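Local atomic coordinates of lipid binding protein (Grifola frondosa, PDB entry 5H0Q), a protein that binds lipid and probably recognises membrane domains in which sphingomyelin and cholesterol occur together. Residues A[48-52]-A[191-196]; A[144-148]-A[163-167]. All coordinates share one frame; numbering follows the deposited sequence.

Contact 1 (A[48-52]-A[191-196]); sequences QAELK and ETTAYV
Q48 lies over one face of the Y195 ring. Q48 CB sits 4.1 Å from the centroid of the Y195 ring, 24° off the normal, a CH-pi contact offset toward the rim. With CG anti to the carbonyl carbon, the chain runs on past the CD1 side of the ring. There Q48 OE1 comes to 3.6 Å from Y195 CD1, with the amide and ring planes 42° apart. The amide is held by two outside bonds, NE2 to L62 O and OE1 to R64 NH1, which should fix its rotation. One residue on, A49 meets the phenol end of the tyrosine. A49 CA is 3.4 Å from Y195 OH, and A49 CB is 3.6 Å from it. A turn beyond Q48, K52 is fully extended and crosses Y195 at about a right angle. K52 CD lies at the ring edge, 4.0 Å from Y195 CE2. Further out, K52 CE packs on T193 OG1 at 3.4 Å. The K52 ammonium forms a long salt bridge, K52 NZ to E191 OE1 at 3.9 Å. The axes of helix 48-52 and strand 193-196 run nearly antiparallel, at 160°. A helix lying on the outer face of a sheet is consistent with an actinoporin-like beta-sandwich.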
ATOM      1  N   GLN A  48       4.645  11.971   3.429  1.00 29.90           N
ATOM      2  CA  GLN A  48       5.883  11.193   3.359  1.00 25.90           C
ATOM      3  C   GLN A  48       7.085  12.064   3.714  1.00 28.58           C
ATOM      4  O   GLN A  48       7.980  11.627   4.454  1.00 28.66           O
ATOM      5  CB  GLN A  48       6.068  10.597   1.969  1.00 25.43           C
ATOM      6  CG  GLN A  48       5.134   9.419   1.647  1.00 23.50           C
ATOM      7  CD  GLN A  48       5.249   8.990   0.211  1.00 27.55           C
ATOM      8  OE1 GLN A  48       4.976   9.773  -0.693  1.00 27.36           O
ATOM      9  NE2 GLN A  48       5.627   7.747  -0.014  1.00 27.59           N
ATOM     10  N   ALA A  49       7.129  13.297   3.196  1.00 31.22           N
ATOM     11  CA  ALA A  49       8.262  14.169   3.477  1.00 31.93           C
ATOM     12  C   ALA A  49       8.327  14.523   4.954  1.00 35.15           C
ATOM     13  O   ALA A  49       9.419  14.551   5.535  1.00 37.68           O
ATOM     14  CB  ALA A  49       8.165  15.432   2.619  1.00 35.64           C
ATOM     15  N   GLU A  50       7.175  14.849   5.567  1.00 33.72           N
ATOM     16  CA  GLU A  50       7.131  15.137   7.003  1.00 40.94           C
ATOM     17  C   GLU A  50       7.737  13.996   7.802  1.00 34.17           C
ATOM     18  O   GLU A  50       8.569  14.211   8.691  1.00 33.25           O
ATOM     19  CB  GLU A  50       5.697  15.334   7.495  1.00 42.08           C
ATOM     20  CG  GLU A  50       4.921  16.529   7.011  1.00 67.09           C
ATOM     21  CD  GLU A  50       3.462  16.431   7.446  1.00 85.01           C
ATOM     22  OE1 GLU A  50       2.573  16.841   6.670  1.00107.75           O
ATOM     23  OE2 GLU A  50       3.199  15.916   8.554  1.00 73.41           O
ATOM     24  N   LEU A  51       7.237  12.780   7.553  1.00 32.24           N
ATOM     25  CA  LEU A  51       7.702  11.605   8.284  1.00 28.12           C
ATOM     26  C   LEU A  51       9.197  11.384   8.092  1.00 32.49           C
ATOM     27  O   LEU A  51       9.903  11.025   9.038  1.00 30.56           O
ATOM     28  CB  LEU A  51       6.917  10.354   7.847  1.00 27.25           C
ATOM     29  CG  LEU A  51       5.447  10.349   8.257  1.00 32.91           C
ATOM     30  CD1 LEU A  51       4.726   9.175   7.590  1.00 31.90           C
ATOM     31  CD2 LEU A  51       5.319  10.271   9.766  1.00 38.87           C
ATOM     32  N   LYS A  52       9.694  11.559   6.868  1.00 31.64           N
ATOM     33  CA  LYS A  52      11.122  11.384   6.620  1.00 33.40           C
ATOM     34  C   LYS A  52      11.934  12.434   7.358  1.00 38.02           C
ATOM     35  O   LYS A  52      12.961  12.120   7.970  1.00 32.17           O
ATOM     36  CB  LYS A  52      11.406  11.433   5.118  1.00 37.45           C
ATOM     37  CG  LYS A  52      12.900  11.448   4.782  1.00 57.59           C
ATOM     38  CD  LYS A  52      13.153  11.256   3.292  1.00 83.13           C
ATOM     39  CE  LYS A  52      14.641  11.255   2.966  1.00 95.39           C
ATOM     40  NZ  LYS A  52      14.904  10.844   1.561  1.00 96.61           N
ATOM     41  N   GLU A 191      17.062   3.337  -1.621  1.00 31.31           N
ATOM     42  CA  GLU A 191      17.852   4.146  -0.700  1.00 33.55           C
ATOM     43  C   GLU A 191      17.463   3.783   0.726  1.00 36.40           C
ATOM     44  O   GLU A 191      16.439   3.127   0.972  1.00 30.08           O
ATOM     45  CB  GLU A 191      17.658   5.641  -0.968  1.00 50.42           C
ATOM     46  CG  GLU A 191      16.226   6.128  -0.885  1.00 56.91           C
ATOM     47  CD  GLU A 191      16.104   7.631  -1.078  1.00 80.08           C
ATOM     48  OE1 GLU A 191      16.976   8.373  -0.574  1.00 84.01           O
ATOM     49  OE2 GLU A 191      15.139   8.076  -1.734  1.00 79.58           O
ATOM     50  N   THR A 192      18.300   4.228   1.674  1.00 30.62           N
ATOM     51  CA  THR A 192      18.099   3.853   3.069  1.00 29.14           C
ATOM     52  C   THR A 192      16.787   4.392   3.619  1.00 28.06           C
ATOM     53  O   THR A 192      16.140   3.726   4.439  1.00 27.29           O
ATOM     54  CB  THR A 192      19.267   4.325   3.945  1.00 30.32           C
ATOM     55  OG1 THR A 192      19.450   5.746   3.843  1.00 30.81           O
ATOM     56  CG2 THR A 192      20.547   3.623   3.538  1.00 31.59           C
ATOM     57  N   THR A 193      16.393   5.605   3.226  1.00 26.17           N
ATOM     58  CA  THR A 193      15.104   6.161   3.639  1.00 26.51           C
ATOM     59  C   THR A 193      14.270   6.313   2.368  1.00 35.04           C
ATOM     60  O   THR A 193      14.317   7.341   1.692  1.00 34.90           O
ATOM     61  CB  THR A 193      15.269   7.483   4.418  1.00 37.20           C
ATOM     62  OG1 THR A 193      16.175   8.350   3.741  1.00 36.49           O
ATOM     63  CG2 THR A 193      15.848   7.205   5.755  1.00 29.29           C
ATOM     64  N   ALA A 194      13.507   5.270   2.039  1.00 26.75           N
ATOM     65  CA  ALA A 194      12.932   5.109   0.707  1.00 30.39           C
ATOM     66  C   ALA A 194      11.445   5.430   0.689  1.00 28.13           C
ATOM     67  O   ALA A 194      10.700   5.021   1.583  1.00 24.03           O
ATOM     68  CB  ALA A 194      13.138   3.682   0.200  1.00 31.66           C
ATOM     69  N   TYR A 195      11.020   6.153  -0.343  1.00 28.37           N
ATOM     70  CA  TYR A 195       9.597   6.311  -0.607  1.00 27.57           C
ATOM     71  C   TYR A 195       9.083   5.021  -1.209  1.00 23.97           C
ATOM     72  O   TYR A 195       9.695   4.453  -2.127  1.00 25.24           O
ATOM     73  CB  TYR A 195       9.331   7.463  -1.571  1.00 25.28           C
ATOM     74  CG  TYR A 195       9.359   8.850  -0.960  1.00 30.25           C
ATOM     75  CD1 TYR A 195       8.492   9.836  -1.413  1.00 52.73           C
ATOM     76  CD2 TYR A 195      10.229   9.161   0.052  1.00 38.08           C
ATOM     77  CE1 TYR A 195       8.512  11.108  -0.879  1.00 68.33           C
ATOM     78  CE2 TYR A 195      10.268  10.444   0.588  1.00 36.32           C
ATOM     79  CZ  TYR A 195       9.399  11.403   0.128  1.00 54.47           C
ATOM     80  OH  TYR A 195       9.425  12.674   0.663  1.00 54.41           O
ATOM     81  N   VAL A 196       7.930   4.576  -0.720  1.00 21.10           N
ATOM     82  CA  VAL A 196       7.265   3.387  -1.243  1.00 21.36           C
ATOM     83  C   VAL A 196       5.855   3.799  -1.619  1.00 22.93           C
ATOM     84  O   VAL A 196       5.221   4.564  -0.884  1.00 22.10           O
ATOM     85  CB  VAL A 196       7.252   2.260  -0.196  1.00 21.91           C
ATOM     86  CG1 VAL A 196       6.414   1.074  -0.680  1.00 21.32           C
ATOM     87  CG2 VAL A 196       8.644   1.829   0.098  1.00 25.65           C
TER

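Contact 2 (A[144-148]-A[163-167]); sequences VLVEV and MLHLL
L145 points from its strand into the side of the helix and meets three of its residues. The CB does one part of the work: L145 CB lies 3.7 Å from L167 CD2. The CD2 methyl does the other. L145 CD2 reaches L166 CB at 4.0 Å and M163 CE at the same distance. CG stands opposite the backbone N, which carries the CD2 methyl out to the helix. L145 and M163 cross at about a right angle, while L145 and L166 meet on a slant.

The M163 CB bond does not point at the strand. Bends at chi2 (-49°) and chi3 (-58°) bring its CE methyl round to it. M163 CE touches both L145 CD2 and E147 OE1, the latter at 3.9 Å.

The alternation of the strand sorts its side chains. L145 and E147 face the helix, while V144, V146 and V148 face the other way and touch strand 182-188 of the second sheet. This is the layering of a beta-sandwich with a helix laid on an outer face, as in actinoporin-like folds. The axes of strand 144-148 and helix 163-167 make an angle of 133°.

E147 and M163 approach from opposite directions, and E147 meets L166 at about a right angle. The extended glutamate chain brings its carboxylate oxygens up to apolar groups, OE1 to M163 CE and OE2 to L166 CD1. E147 OE2 is 3.7 Å from L166 CD1. These are van der Waals contacts and no hydrogen bond links the two segments. E147 OE1 also forms a weak, long ion pair with R149 NH2. W154 of helix 153-156 packs against both E147 and M163.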
ATOM      1  N   VAL A 144      10.356  -4.356  -2.827  1.00 26.83           N
ATOM      2  CA  VAL A 144       8.923  -4.200  -2.616  1.00 25.19           C
ATOM      3  C   VAL A 144       8.225  -5.403  -3.243  1.00 26.39           C
ATOM      4  O   VAL A 144       8.718  -5.979  -4.212  1.00 28.86           O
ATOM      5  CB  VAL A 144       8.403  -2.878  -3.213  1.00 32.64           C
ATOM      6  CG1 VAL A 144       8.537  -2.890  -4.710  1.00 27.15           C
ATOM      7  CG2 VAL A 144       6.994  -2.596  -2.790  1.00 35.48           C
ATOM      8  N   LEU A 145       7.068  -5.777  -2.681  1.00 25.47           N
ATOM      9  CA  LEU A 145       6.369  -6.977  -3.128  1.00 29.31           C
ATOM     10  C   LEU A 145       4.881  -6.831  -2.892  1.00 24.15           C
ATOM     11  O   LEU A 145       4.464  -6.515  -1.772  1.00 26.10           O
ATOM     12  CB  LEU A 145       6.873  -8.196  -2.370  1.00 26.74           C
ATOM     13  CG  LEU A 145       6.201  -9.532  -2.715  1.00 36.92           C
ATOM     14  CD1 LEU A 145       6.612  -9.946  -4.097  1.00 44.12           C
ATOM     15  CD2 LEU A 145       6.560 -10.563  -1.680  1.00 38.73           C
ATOM     16  N   VAL A 146       4.077  -7.099  -3.922  1.00 26.42           N
ATOM     17  CA  VAL A 146       2.632  -7.167  -3.749  1.00 23.46           C
ATOM     18  C   VAL A 146       2.160  -8.534  -4.227  1.00 26.21           C
ATOM     19  O   VAL A 146       2.719  -9.112  -5.159  1.00 26.34           O
ATOM     20  CB  VAL A 146       1.863  -6.051  -4.488  1.00 24.33           C
ATOM     21  CG1 VAL A 146       2.185  -4.707  -3.877  1.00 28.47           C
ATOM     22  CG2 VAL A 146       2.214  -6.069  -5.966  1.00 24.18           C
ATOM     23  N   GLU A 147       1.139  -9.053  -3.557  1.00 24.10           N
ATOM     24  CA  GLU A 147       0.441 -10.264  -4.005  1.00 26.42           C
ATOM     25  C   GLU A 147      -1.038 -10.097  -3.736  1.00 24.02           C
ATOM     26  O   GLU A 147      -1.420  -9.715  -2.625  1.00 24.29           O
ATOM     27  CB  GLU A 147       0.935 -11.516  -3.294  1.00 27.84           C
ATOM     28  CG  GLU A 147       2.291 -11.968  -3.764  1.00 35.71           C
ATOM     29  CD  GLU A 147       2.735 -13.302  -3.167  1.00 33.91           C
ATOM     30  OE1 GLU A 147       1.987 -13.882  -2.353  1.00 36.66           O
ATOM     31  OE2 GLU A 147       3.861 -13.734  -3.495  1.00 40.31           O
ATOM     32  N   VAL A 148      -1.863 -10.393  -4.737  1.00 24.42           N
ATOM     33  CA  VAL A 148      -3.309 -10.448  -4.568  1.00 23.67           C
ATOM     34  C   VAL A 148      -3.687 -11.921  -4.510  1.00 25.14           C
ATOM     35  O   VAL A 148      -3.303 -12.683  -5.392  1.00 26.70           O
ATOM     36  CB  VAL A 148      -4.061  -9.750  -5.715  1.00 24.39           C
ATOM     37  CG1 VAL A 148      -5.546  -9.636  -5.384  1.00 23.67           C
ATOM     38  CG2 VAL A 148      -3.489  -8.370  -6.005  1.00 23.38           C
ATOM     39  N   MET A 163       7.032 -15.444   3.497  1.00 39.50           N
ATOM     40  CA  MET A 163       6.912 -14.104   2.921  1.00 32.93           C
ATOM     41  C   MET A 163       8.190 -13.298   3.118  1.00 42.35           C
ATOM     42  O   MET A 163       8.622 -12.583   2.209  1.00 31.78           O
ATOM     43  CB  MET A 163       5.692 -13.389   3.509  1.00 30.87           C
ATOM     44  CG  MET A 163       4.371 -14.129   3.190  1.00 37.54           C
ATOM     45  SD  MET A 163       4.212 -14.567   1.435  1.00 33.14           S
ATOM     46  CE  MET A 163       4.341 -12.943   0.661  1.00 32.40           C
ATOM     47  N   LEU A 164       8.824 -13.411   4.281  1.00 32.08           N
ATOM     48  CA  LEU A 164      10.094 -12.716   4.481  1.00 32.91           C
ATOM     49  C   LEU A 164      11.160 -13.245   3.527  1.00 34.16           C
ATOM     50  O   LEU A 164      11.957 -12.474   2.975  1.00 36.84           O
ATOM     51  CB  LEU A 164      10.533 -12.860   5.931  1.00 34.64           C
ATOM     52  CG  LEU A 164      11.826 -12.157   6.343  1.00 37.91           C
ATOM     53  CD1 LEU A 164      11.766 -10.651   6.065  1.00 33.78           C
ATOM     54  CD2 LEU A 164      12.075 -12.428   7.803  1.00 43.92           C
ATOM     55  N   HIS A 165      11.167 -14.559   3.286  1.00 36.41           N
ATOM     56  CA  HIS A 165      12.098 -15.128   2.317  1.00 40.56           C
ATOM     57  C   HIS A 165      11.887 -14.535   0.931  1.00 38.19           C
ATOM     58  O   HIS A 165      12.853 -14.238   0.222  1.00 39.40           O
ATOM     59  CB  HIS A 165      11.940 -16.652   2.257  1.00 41.99           C
ATOM     60  CG  HIS A 165      12.653 -17.272   1.097  1.00 53.33           C
ATOM     61  ND1 HIS A 165      12.000 -17.977   0.109  1.00 63.31           N
ATOM     62  CD2 HIS A 165      13.961 -17.263   0.751  1.00 49.55           C
ATOM     63  CE1 HIS A 165      12.878 -18.388  -0.787  1.00 55.82           C
ATOM     64  NE2 HIS A 165      14.076 -17.972  -0.420  1.00 55.23           N
ATOM     65  N   LEU A 166      10.630 -14.370   0.518  1.00 36.81           N
ATOM     66  CA  LEU A 166      10.354 -13.721  -0.759  1.00 36.21           C
ATOM     67  C   LEU A 166      10.850 -12.282  -0.755  1.00 34.56           C
ATOM     68  O   LEU A 166      11.391 -11.802  -1.759  1.00 35.13           O
ATOM     69  CB  LEU A 166       8.852 -13.771  -1.068  1.00 34.95           C
ATOM     70  CG  LEU A 166       8.263 -15.157  -1.374  1.00 36.76           C
ATOM     71  CD1 LEU A 166       6.758 -15.011  -1.631  1.00 35.24           C
ATOM     72  CD2 LEU A 166       8.986 -15.791  -2.559  1.00 39.28           C
ATOM     73  N   LEU A 167      10.693 -11.586   0.375  1.00 32.73           N
ATOM     74  CA  LEU A 167      11.143 -10.200   0.456  1.00 31.27           C
ATOM     75  C   LEU A 167      12.659 -10.100   0.399  1.00 33.27           C
ATOM     76  O   LEU A 167      13.197  -9.175  -0.226  1.00 36.27           O
ATOM     77  CB  LEU A 167      10.600  -9.550   1.728  1.00 29.22           C
ATOM     78  CG  LEU A 167       9.124  -9.142   1.651  1.00 27.43           C
ATOM     79  CD1 LEU A 167       8.545  -8.801   3.028  1.00 29.69           C
ATOM     80  CD2 LEU A 167       8.917  -7.962   0.681  1.00 26.41           C
TER

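How the contacts relate
From the N terminus, after a short strand and two helices, the chain passes through helix 41-55, which supplies one side of contact 1. It then builds most of both sheets before segment 191-196 returns to that helix and closes the loop of 138 residues. Contact 2 lies wholly within this span. It closes a much shorter loop of 14 residues, from strand 143-150 through helix 153-156 to helix 160-169. Contact 1 ties a helix to the mixed sheet, and contact 2 ties another to the antiparallel sheet. Their centres are about 20 Å apart. They meet through the inside of the sandwich, where V196 CG1 packs 4.3 Å from V144 CG2.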